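Local structure of staphylococcal nuclease domain-containing protein 1 (Drosophila melanogaster, 2WAC) at residues K35-F40 / D65-R70; S49-R54 / L94-L99; Y85-N90 / K110-E115. The protein cleaves both DNA and RNA as an endonuclease associated with the RNA-induced silencing complex and, through the extended Tudor domain described here, binds peptides carrying symmetrically dimethylated arginine. All coordinates share one frame; numbering follows the deposited sequence.

Contact 1: K35-F40 / D65-R70; sequences KLHADF and DNQWYR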
loop_
_atom_site.group_PDB
_atom_site.type_symbol
_atom_site.label_atom_id
_atom_site.label_comp_id
_atom_site.label_asym_id
_atom_site.label_seq_id
_atom_site.Cartn_x
_atom_site.Cartn_y
_atom_site.Cartn_z
ATOM N N LYS A 35 16.858 13.257 -10.284
ATOM C CA LYS A 35 18.237 12.872 -10.583
ATOM C C LYS A 35 18.287 11.593 -11.418
ATOM O O LYS A 35 19.141 11.455 -12.295
ATOM C CB LYS A 35 19.048 12.702 -9.294
ATOM C CG LYS A 35 19.265 13.993 -8.517
ATOM C CD LYS A 35 19.961 13.729 -7.188
ATOM C CE LYS A 35 20.003 14.977 -6.319
ATOM N NZ LYS A 35 20.756 16.098 -6.955
ATOM N N LEU A 36 17.368 10.669 -11.136
ATOM C CA LEU A 36 17.247 9.421 -11.889
ATOM C C LEU A 36 16.811 9.672 -13.333
ATOM O O LEU A 36 17.369 9.085 -14.266
ATOM C CB LEU A 36 16.282 8.453 -11.188
ATOM C CG LEU A 36 16.223 7.003 -11.693
ATOM C CD1 LEU A 36 17.559 6.286 -11.513
ATOM C CD2 LEU A 36 15.115 6.231 -11.001
ATOM N N HIS A 37 15.815 10.541 -13.506
ATOM C CA HIS A 37 15.355 10.954 -14.832
ATOM C C HIS A 37 16.498 11.539 -15.668
ATOM O O HIS A 37 16.676 11.163 -16.828
ATOM C CB HIS A 37 14.210 11.966 -14.713
ATOM C CG HIS A 37 13.861 12.639 -16.004
ATOM N ND1 HIS A 37 12.957 12.109 -16.900
ATOM C CD2 HIS A 37 14.302 13.795 -16.554
ATOM C CE1 HIS A 37 12.854 12.911 -17.944
ATOM N NE2 HIS A 37 13.659 13.942 -17.760
ATOM N N ALA A 38 17.259 12.456 -15.071
ATOM C CA ALA A 38 18.373 13.121 -15.751
ATOM C C ALA A 38 19.509 12.154 -16.090
ATOM O O ALA A 38 20.081 12.216 -17.180
ATOM C CB ALA A 38 18.889 14.286 -14.912
ATOM N N ASP A 39 19.816 11.264 -15.146
ATOM C CA ASP A 39 20.841 10.231 -15.302
ATOM C C ASP A 39 20.555 9.331 -16.508
ATOM O O ASP A 39 21.434 9.091 -17.341
ATOM C CB ASP A 39 20.900 9.382 -14.025
ATOM C CG ASP A 39 22.269 8.771 -13.776
ATOM O OD1 ASP A 39 22.795 8.072 -14.668
ATOM O OD2 ASP A 39 22.809 8.976 -12.668
ATOM N N PHE A 40 19.314 8.851 -16.590
ATOM C CA PHE A 40 18.893 7.903 -17.622
ATOM C C PHE A 40 18.536 8.561 -18.958
ATOM O O PHE A 40 18.343 7.876 -19.963
ATOM C CB PHE A 40 17.739 7.034 -17.104
ATOM C CG PHE A 40 18.192 5.830 -16.318
ATOM C CD1 PHE A 40 18.958 5.977 -15.162
ATOM C CD2 PHE A 40 17.851 4.549 -16.731
ATOM C CE1 PHE A 40 19.380 4.864 -14.437
ATOM C CE2 PHE A 40 18.264 3.431 -16.011
ATOM C CZ PHE A 40 19.033 3.591 -14.864
ATOM N N ASP A 65 4.226 5.356 -18.484
ATOM C CA ASP A 65 4.757 6.677 -18.836
ATOM C C ASP A 65 6.137 6.660 -19.505
ATOM O O ASP A 65 6.647 7.710 -19.906
ATOM C CB ASP A 65 4.759 7.600 -17.602
ATOM C CG ASP A 65 5.650 7.090 -16.468
ATOM O OD1 ASP A 65 6.177 5.959 -16.548
ATOM O OD2 ASP A 65 5.820 7.838 -15.483
ATOM N N ASN A 66 6.722 5.467 -19.630
ATOM C CA ASN A 66 8.094 5.278 -20.128
ATOM C C ASN A 66 9.174 5.994 -19.310
ATOM O O ASN A 66 10.251 6.299 -19.823
ATOM C CB ASN A 66 8.214 5.614 -21.628
ATOM C CG ASN A 66 7.565 4.565 -22.517
ATOM O OD1 ASN A 66 7.269 3.450 -22.082
ATOM N ND2 ASN A 66 7.340 4.914 -23.778
ATOM N N GLN A 67 8.887 6.247 -18.036
ATOM C CA GLN A 67 9.878 6.830 -17.136
ATOM C C GLN A 67 10.511 5.749 -16.263
ATOM O O GLN A 67 9.920 4.685 -16.050
ATOM C CB GLN A 67 9.270 7.957 -16.287
ATOM C CG GLN A 67 8.610 9.096 -17.089
ATOM C CD GLN A 67 9.519 9.712 -18.147
ATOM O OE1 GLN A 67 10.700 9.969 -17.905
ATOM N NE2 GLN A 67 8.961 9.959 -19.328
ATOM N N TRP A 68 11.720 6.021 -15.777
ATOM C CA TRP A 68 12.489 5.057 -14.992
ATOM C C TRP A 68 12.244 5.222 -13.487
ATOM O O TRP A 68 12.294 6.337 -12.960
ATOM C CB TRP A 68 13.982 5.182 -15.318
ATOM C CG TRP A 68 14.342 4.807 -16.742
ATOM C CD1 TRP A 68 14.422 5.648 -17.819
ATOM C CD2 TRP A 68 14.675 3.499 -17.230
ATOM N NE1 TRP A 68 14.783 4.944 -18.945
ATOM C CE2 TRP A 68 14.946 3.625 -18.612
ATOM C CE3 TRP A 68 14.774 2.235 -16.632
ATOM C CZ2 TRP A 68 15.304 2.530 -19.410
ATOM C CZ3 TRP A 68 15.133 1.145 -17.426
ATOM C CH2 TRP A 68 15.393 1.304 -18.802
ATOM N N TYR A 69 11.969 4.103 -12.813
ATOM C CA TYR A 69 11.694 4.073 -11.373
ATOM C C TYR A 69 12.574 3.029 -10.671
ATOM O O TYR A 69 13.069 2.100 -11.309
ATOM C CB TYR A 69 10.218 3.731 -11.113
ATOM C CG TYR A 69 9.203 4.728 -11.642
ATOM C CD1 TYR A 69 8.916 4.812 -13.004
ATOM C CD2 TYR A 69 8.502 5.562 -10.772
ATOM C CE1 TYR A 69 7.983 5.721 -13.491
ATOM C CE2 TYR A 69 7.559 6.471 -11.248
ATOM C CZ TYR A 69 7.306 6.544 -12.610
ATOM O OH TYR A 69 6.376 7.439 -13.087
ATOM N N ARG A 70 12.764 3.181 -9.360
ATOM C CA ARG A 70 13.428 2.150 -8.559
ATOM C C ARG A 70 12.474 0.970 -8.388
ATOM O O ARG A 70 11.286 1.163 -8.116
ATOM C CB ARG A 70 13.846 2.685 -7.186
ATOM C CG ARG A 70 14.822 3.849 -7.215
ATOM C CD ARG A 70 15.596 3.959 -5.907
ATOM N NE ARG A 70 14.739 4.209 -4.747
ATOM C CZ ARG A 70 15.152 4.180 -3.483
ATOM N NH1 ARG A 70 16.419 3.904 -3.193
ATOM N NH2 ARG A 70 14.293 4.424 -2.500
#
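D65 opens the turn that leads into strand 68-77 of the Tudor barrel, across from helix 26-42. Its OD1 accepts from the backbone N of Q67, an Asx turn, while OD2, through its syn lone pair, accepts a very short 2.5 Å bond from Y69 OH. The turn places Q67 beside H37 of the helix, the two side chains running the same way. With its chain folded back at chi2 (-53°), Q67 sends OE1 to the ring edge of H37, where ND1 donates over 3.3 Å. The acceptor lies in the imidazole plane, but the donor sits above the amide carbonyl plane and the N-H...O angle is only 139°. Q67 NE2 turns back to D65 O, so both ends of the amide are held. W68 carries the apolar part. CG of W68 is anti to its carbonyl carbon, and one indole face receives F40: CD2 of F40 stands 3.4 Å from CD2 of W68, and F40 CB rests over the five-membered ring in a CH-pi contact. The two rings are oblique, planes 47° apart. An alanine in place of W68 would remove this face and would probably loosen the packing of F40, and with it the seat of the helix on the barrel. The carbonyl O of W68 meets L36 CD2 at 3.4 Å, and the same methyl reaches the backbone of Y69 and R70. R70 carries its guanidinium past the helix to E109 O and F106 O. Chemically, the helix is held by an apolar centre of L36, F40 and W68 with one bent hydrogen bond at its exposed margin, beside a turn in the region involved in dimethylarginine binding.

Contact 2: S49-R54 / L94-L99; sequences SYTPKR and LPTNRL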
loop_
_atom_site.group_PDB
_atom_site.type_symbol
_atom_site.label_atom_id
_atom_site.label_comp_id
_atom_site.label_asym_id
_atom_site.label_seq_id
_atom_site.Cartn_x
_atom_site.Cartn_y
_atom_site.Cartn_z
ATOM N N SER A 49 20.347 -5.922 -22.559
ATOM C CA SER A 49 21.694 -6.221 -22.064
ATOM C C SER A 49 21.700 -6.640 -20.590
ATOM O O SER A 49 22.717 -7.113 -20.076
ATOM C CB SER A 49 22.635 -5.033 -22.294
ATOM O OG SER A 49 22.178 -3.874 -21.621
ATOM N N TYR A 50 20.561 -6.467 -19.923
ATOM C CA TYR A 50 20.406 -6.839 -18.519
ATOM C C TYR A 50 19.319 -7.901 -18.342
ATOM O O TYR A 50 18.235 -7.799 -18.923
ATOM C CB TYR A 50 20.087 -5.598 -17.672
ATOM C CG TYR A 50 19.994 -5.845 -16.176
ATOM C CD1 TYR A 50 21.133 -5.806 -15.370
ATOM C CD2 TYR A 50 18.766 -6.103 -15.567
ATOM C CE1 TYR A 50 21.054 -6.030 -13.996
ATOM C CE2 TYR A 50 18.676 -6.329 -14.194
ATOM C CZ TYR A 50 19.823 -6.290 -13.415
ATOM O OH TYR A 50 19.741 -6.511 -12.059
ATOM N N THR A 51 19.632 -8.923 -17.550
ATOM C CA THR A 51 18.638 -9.879 -17.072
ATOM C C THR A 51 18.824 -10.047 -15.557
ATOM O O THR A 51 19.958 -10.159 -15.080
ATOM C CB THR A 51 18.686 -11.239 -17.839
ATOM O OG1 THR A 51 17.493 -11.995 -17.578
ATOM C CG2 THR A 51 19.909 -12.062 -17.463
ATOM N N PRO A 52 17.716 -10.028 -14.797
ATOM C CA PRO A 52 17.813 -10.038 -13.342
ATOM C C PRO A 52 17.752 -11.422 -12.700
ATOM O O PRO A 52 17.309 -12.389 -13.325
ATOM C CB PRO A 52 16.590 -9.223 -12.919
ATOM C CG PRO A 52 15.598 -9.384 -14.055
ATOM C CD PRO A 52 16.313 -9.969 -15.244
ATOM N N LYS A 53 18.230 -11.499 -11.460
ATOM C CA LYS A 53 17.925 -12.607 -10.565
ATOM C C LYS A 53 16.772 -12.142 -9.689
ATOM O O LYS A 53 16.613 -10.939 -9.471
ATOM C CB LYS A 53 19.131 -12.949 -9.683
ATOM C CG LYS A 53 20.341 -13.496 -10.429
ATOM C CD LYS A 53 21.466 -13.849 -9.462
ATOM C CE LYS A 53 22.699 -14.341 -10.202
ATOM N NZ LYS A 53 23.800 -14.708 -9.259
ATOM N N ARG A 54 15.978 -13.079 -9.182
ATOM C CA ARG A 54 14.967 -12.756 -8.180
ATOM C C ARG A 54 15.585 -12.043 -6.980
ATOM O O ARG A 54 16.533 -12.542 -6.375
ATOM C CB ARG A 54 14.240 -14.023 -7.723
ATOM C CG ARG A 54 15.152 -15.220 -7.514
ATOM C CD ARG A 54 14.371 -16.524 -7.559
ATOM N NE ARG A 54 15.237 -17.670 -7.821
ATOM C CZ ARG A 54 15.106 -18.482 -8.865
ATOM N NH1 ARG A 54 14.142 -18.274 -9.752
ATOM N NH2 ARG A 54 15.938 -19.501 -9.024
ATOM N N LEU A 94 6.616 -7.408 -16.692
ATOM C CA LEU A 94 7.331 -6.534 -17.618
ATOM C C LEU A 94 8.433 -7.293 -18.365
ATOM O O LEU A 94 9.110 -8.114 -17.751
ATOM C CB LEU A 94 7.986 -5.420 -16.780
ATOM C CG LEU A 94 8.466 -4.183 -17.521
ATOM C CD1 LEU A 94 7.337 -3.693 -18.386
ATOM C CD2 LEU A 94 8.924 -3.092 -16.568
ATOM N N PRO A 95 8.627 -7.034 -19.684
ATOM C CA PRO A 95 9.837 -7.605 -20.302
ATOM C C PRO A 95 11.127 -7.143 -19.614
ATOM O O PRO A 95 11.226 -5.986 -19.187
ATOM C CB PRO A 95 9.785 -7.083 -21.742
ATOM C CG PRO A 95 8.349 -6.794 -21.992
ATOM C CD PRO A 95 7.807 -6.307 -20.673
ATOM N N THR A 96 12.095 -8.052 -19.509
ATOM C CA THR A 96 13.376 -7.767 -18.854
ATOM C C THR A 96 14.241 -6.768 -19.631
ATOM O O THR A 96 15.167 -6.183 -19.065
ATOM C CB THR A 96 14.191 -9.055 -18.594
ATOM O OG1 THR A 96 14.393 -9.749 -19.830
ATOM C CG2 THR A 96 13.465 -9.970 -17.622
ATOM N N ASN A 97 13.941 -6.570 -20.915
ATOM C CA ASN A 97 14.626 -5.535 -21.697
ATOM C C ASN A 97 14.252 -4.099 -21.296
ATOM O O ASN A 97 14.838 -3.137 -21.792
ATOM C CB ASN A 97 14.515 -5.774 -23.221
ATOM C CG ASN A 97 13.083 -5.730 -23.741
ATOM O OD1 ASN A 97 12.246 -4.969 -23.260
ATOM N ND2 ASN A 97 12.808 -6.541 -24.756
ATOM N N ARG A 98 13.284 -3.970 -20.387
ATOM C CA ARG A 98 12.921 -2.678 -19.797
ATOM C C ARG A 98 13.491 -2.530 -18.383
ATOM O O ARG A 98 13.089 -1.645 -17.619
ATOM C CB ARG A 98 11.402 -2.491 -19.797
ATOM C CG ARG A 98 10.815 -2.248 -21.177
ATOM C CD ARG A 98 9.305 -2.123 -21.133
ATOM N NE ARG A 98 8.863 -0.843 -20.576
ATOM C CZ ARG A 98 8.569 0.237 -21.296
ATOM N NH1 ARG A 98 8.669 0.222 -22.621
ATOM N NH2 ARG A 98 8.173 1.342 -20.684
ATOM N N LEU A 99 14.432 -3.410 -18.048
ATOM C CA LEU A 99 15.143 -3.351 -16.778
ATOM C C LEU A 99 16.609 -3.026 -17.013
ATOM O O LEU A 99 17.203 -3.469 -17.998
ATOM C CB LEU A 99 15.019 -4.676 -16.016
ATOM C CG LEU A 99 13.618 -5.256 -15.780
ATOM C CD1 LEU A 99 13.702 -6.602 -15.083
ATOM C CD2 LEU A 99 12.735 -4.306 -14.989
HETATM O O HOH W 1 16.621 -8.609 -20.970
HETATM O O HOH W 2 17.787 -5.177 -20.396
HETATM O O HOH W 3 15.366 -12.512 -19.447
#
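In the Tudor barrel, an SH3-like fold, the loop before strand 57-61 runs past the short 3-10 turn that joins strands 91-95 and 99-101. Y50, T51 and P52 meet T96 and L99 in the first shell. P52 is the apolar wedge: its CG meets CD1 of L99 at 3.5 Å, the two side chains crossing at about a right angle, while its CD lies 3.7 Å from CG2 of T96. Y50 lies alongside L99, its CB close to the carbonyl O and its ring atom CD2 4.0 Å from L99 CB. CG of Y50 is anti to its backbone N (chi1 -176°), which lays the ring along the L99 side of the contact. No direct hydrogen bond joins the segments; water does the polar work. One molecule donates to Y50 O and is hydrogen-bonded to T96 OG1, and a second links the hydroxyls of T51 and T96. A third accepts from Y50 N and donates to L99 O. Farther out, T96 OG1 also bonds to S79 O, which ties this much-shared hydroxyl to the hairpin ahead of strand 80-85. L99 rests on A60 and A81, and P52 on V73 and V76, so P52 is buried against strand 68-77. R98, turned from the loop, bonds to Q61 O and fixes the far side of the turn. Within the turn, L99 N donates to T96 O and R98 N to P95 O. T96 holds OG1 in the crowded position between its backbone N and carbonyl carbon (chi1 57°), which puts CG2 anti to the carbonyl carbon and beside P52 CD.

Contact 3: Y85-N90 / K110-E115; sequences YIDYGN and KPYATE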
loop_
_atom_site.group_PDB
_atom_site.type_symbol
_atom_site.label_atom_id
_atom_site.label_comp_id
_atom_site.label_asym_id
_atom_site.label_seq_id
_atom_site.Cartn_x
_atom_site.Cartn_y
_atom_site.Cartn_z
ATOM N N TYR A 85 7.392 -1.494 -7.633
ATOM C CA TYR A 85 7.900 -0.124 -7.622
ATOM C C TYR A 85 7.974 0.374 -6.182
ATOM O O TYR A 85 6.978 0.816 -5.607
ATOM C CB TYR A 85 7.056 0.779 -8.529
ATOM C CG TYR A 85 7.156 0.369 -9.982
ATOM C CD1 TYR A 85 8.261 0.735 -10.751
ATOM C CD2 TYR A 85 6.168 -0.415 -10.580
ATOM C CE1 TYR A 85 8.375 0.347 -12.084
ATOM C CE2 TYR A 85 6.271 -0.810 -11.914
ATOM C CZ TYR A 85 7.380 -0.423 -12.660
ATOM O OH TYR A 85 7.498 -0.807 -13.979
ATOM N N ILE A 86 9.178 0.280 -5.615
ATOM C CA ILE A 86 9.402 0.374 -4.163
ATOM C C ILE A 86 9.085 1.723 -3.518
ATOM O O ILE A 86 8.910 1.808 -2.299
ATOM C CB ILE A 86 10.848 -0.064 -3.765
ATOM C CG1 ILE A 86 11.907 0.758 -4.516
ATOM C CG2 ILE A 86 11.040 -1.569 -3.990
ATOM C CD1 ILE A 86 13.253 0.839 -3.807
ATOM N N ASP A 87 9.008 2.770 -4.330
ATOM C CA ASP A 87 8.740 4.106 -3.809
ATOM C C ASP A 87 7.260 4.491 -3.897
ATOM O O ASP A 87 6.868 5.571 -3.436
ATOM C CB ASP A 87 9.631 5.135 -4.512
ATOM C CG ASP A 87 11.111 4.906 -4.243
ATOM O OD1 ASP A 87 11.466 4.516 -3.107
ATOM O OD2 ASP A 87 11.925 5.119 -5.164
ATOM N N TYR A 88 6.448 3.597 -4.466
ATOM C CA TYR A 88 5.020 3.858 -4.704
ATOM C C TYR A 88 4.095 2.723 -4.265
ATOM O O TYR A 88 3.042 2.974 -3.675
ATOM C CB TYR A 88 4.774 4.211 -6.177
ATOM C CG TYR A 88 5.527 5.447 -6.605
ATOM C CD1 TYR A 88 4.976 6.716 -6.437
ATOM C CD2 TYR A 88 6.810 5.348 -7.150
ATOM C CE1 TYR A 88 5.677 7.858 -6.813
ATOM C CE2 TYR A 88 7.518 6.481 -7.524
ATOM C CZ TYR A 88 6.946 7.731 -7.357
ATOM O OH TYR A 88 7.649 8.850 -7.733
ATOM N N GLY A 89 4.479 1.485 -4.565
ATOM C CA GLY A 89 3.725 0.326 -4.103
ATOM C C GLY A 89 3.042 -0.525 -5.155
ATOM O O GLY A 89 2.606 -1.640 -4.858
ATOM N N ASN A 90 2.931 -0.013 -6.379
ATOM C CA ASN A 90 2.358 -0.807 -7.465
ATOM C C ASN A 90 3.339 -1.847 -8.010
ATOM O O ASN A 90 4.556 -1.686 -7.906
ATOM C CB ASN A 90 1.801 0.079 -8.592
ATOM C CG ASN A 90 2.851 0.992 -9.201
ATOM O OD1 ASN A 90 3.600 1.663 -8.489
ATOM N ND2 ASN A 90 2.897 1.035 -10.526
ATOM N N LYS A 110 16.415 3.873 1.574
ATOM C CA LYS A 110 15.381 2.887 1.862
ATOM C C LYS A 110 14.154 3.181 1.002
ATOM O O LYS A 110 13.970 4.320 0.565
ATOM C CB LYS A 110 14.996 2.925 3.350
ATOM C CG LYS A 110 16.160 2.844 4.346
ATOM C CD LYS A 110 16.567 4.226 4.867
ATOM C CE LYS A 110 17.747 4.807 4.093
ATOM N NZ LYS A 110 17.623 6.282 3.901
ATOM N N PRO A 111 13.314 2.158 0.743
ATOM C CA PRO A 111 12.092 2.396 -0.031
ATOM C C PRO A 111 11.230 3.520 0.555
ATOM O O PRO A 111 11.044 3.582 1.773
ATOM C CB PRO A 111 11.357 1.059 0.066
ATOM C CG PRO A 111 12.442 0.055 0.248
ATOM C CD PRO A 111 13.451 0.738 1.123
ATOM N N TYR A 112 10.718 4.398 -0.307
ATOM C CA TYR A 112 9.911 5.537 0.146
ATOM C C TYR A 112 8.433 5.213 0.390
ATOM O O TYR A 112 7.679 6.060 0.869
ATOM C CB TYR A 112 10.092 6.753 -0.777
ATOM C CG TYR A 112 11.402 7.464 -0.527
ATOM C CD1 TYR A 112 11.590 8.228 0.627
ATOM C CD2 TYR A 112 12.462 7.355 -1.425
ATOM C CE1 TYR A 112 12.795 8.872 0.874
ATOM C CE2 TYR A 112 13.674 7.999 -1.187
ATOM C CZ TYR A 112 13.831 8.755 -0.036
ATOM O OH TYR A 112 15.025 9.392 0.208
ATOM N N ALA A 113 8.038 3.980 0.080
ATOM C CA ALA A 113 6.706 3.480 0.415
ATOM C C ALA A 113 6.798 2.223 1.280
ATOM O O ALA A 113 7.686 1.388 1.088
ATOM C CB ALA A 113 5.899 3.208 -0.848
ATOM N N THR A 114 5.874 2.100 2.231
ATOM C CA THR A 114 5.836 0.969 3.159
ATOM C C THR A 114 4.447 0.340 3.147
ATOM O O THR A 114 3.442 1.050 3.206
ATOM C CB THR A 114 6.197 1.413 4.600
ATOM O OG1 THR A 114 7.436 2.132 4.582
ATOM C CG2 THR A 114 6.326 0.209 5.538
ATOM N N GLU A 115 4.399 -0.990 3.068
ATOM C CA GLU A 115 3.131 -1.718 3.082
ATOM C C GLU A 115 2.617 -1.972 4.500
ATOM O O GLU A 115 3.386 -2.309 5.401
ATOM C CB GLU A 115 3.254 -3.043 2.323
ATOM C CG GLU A 115 1.911 -3.693 2.002
ATOM C CD GLU A 115 2.033 -4.953 1.161
ATOM O OE1 GLU A 115 3.166 -5.436 0.935
ATOM O OE2 GLU A 115 0.980 -5.464 0.727
HETATM O O HOH W 4 8.126 -0.425 -1.011
#
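The turn between strands 80-85 and 91-95 of the Tudor barrel, part of the region involved in dimethylarginine binding, is here joined to the chain entering strand 113-118, a strand of the neighbouring mixed five-stranded sheet. D87 and Y112 run alongside one another in the same direction, carboxylate and ring planes 54° apart. CG of each is anti to its own carbonyl carbon, and OD1 of D87 comes to the edge of the tyrosine ring, 3.4 Å from CD2. The same oxygen accepts the backbone N-H of Y112 over 2.9 Å, nearly straight at 164° and on its anti lone pair. R70 forms a salt bridge to this OD1 and also bonds to K110 O, which would probably favour an ionised D87. The phenol end of Y112 goes on to E109. I86 and P111 meet flank to flank, their CB atoms 4.0 Å apart. A113 aims its methyl at the turn, against D87 C and close to Y88 N. Next in the turn, G89 adopts a positive phi of 114°, at which a side chain would collide with the carbonyl O of Y88, so the backbone calls for glycine. Within the turn Y85 O accepts from both Y88 N and G89 N. The carbonyl O of I86 takes a weak bond from A113 N at 3.3 Å, and a water donates to it at 2.7 Å and to A113 O at 2.8 Å.

Overall arrangement
From the N terminus, the chain passes through helix 26-42, and contact 1 closes the first loop by returning strand 68-77 to that helix. The loop after the helix opens contact 2 before contact 1 has closed, so these two cross; contact 2 closes only at the turn between strands 91-95 and 99-101. Contact 3 opens inside that span and therefore crosses contact 2, yet it follows contact 1 in series. N66 and R98 join contacts 1 and 2, and R70 bridges contact 1 to D87 and K110 of contact 3. Together they tie the Tudor barrel to its helix, join the loop before strand 57-61 to that turn, and connect the barrel to the mixed five-stranded sheet.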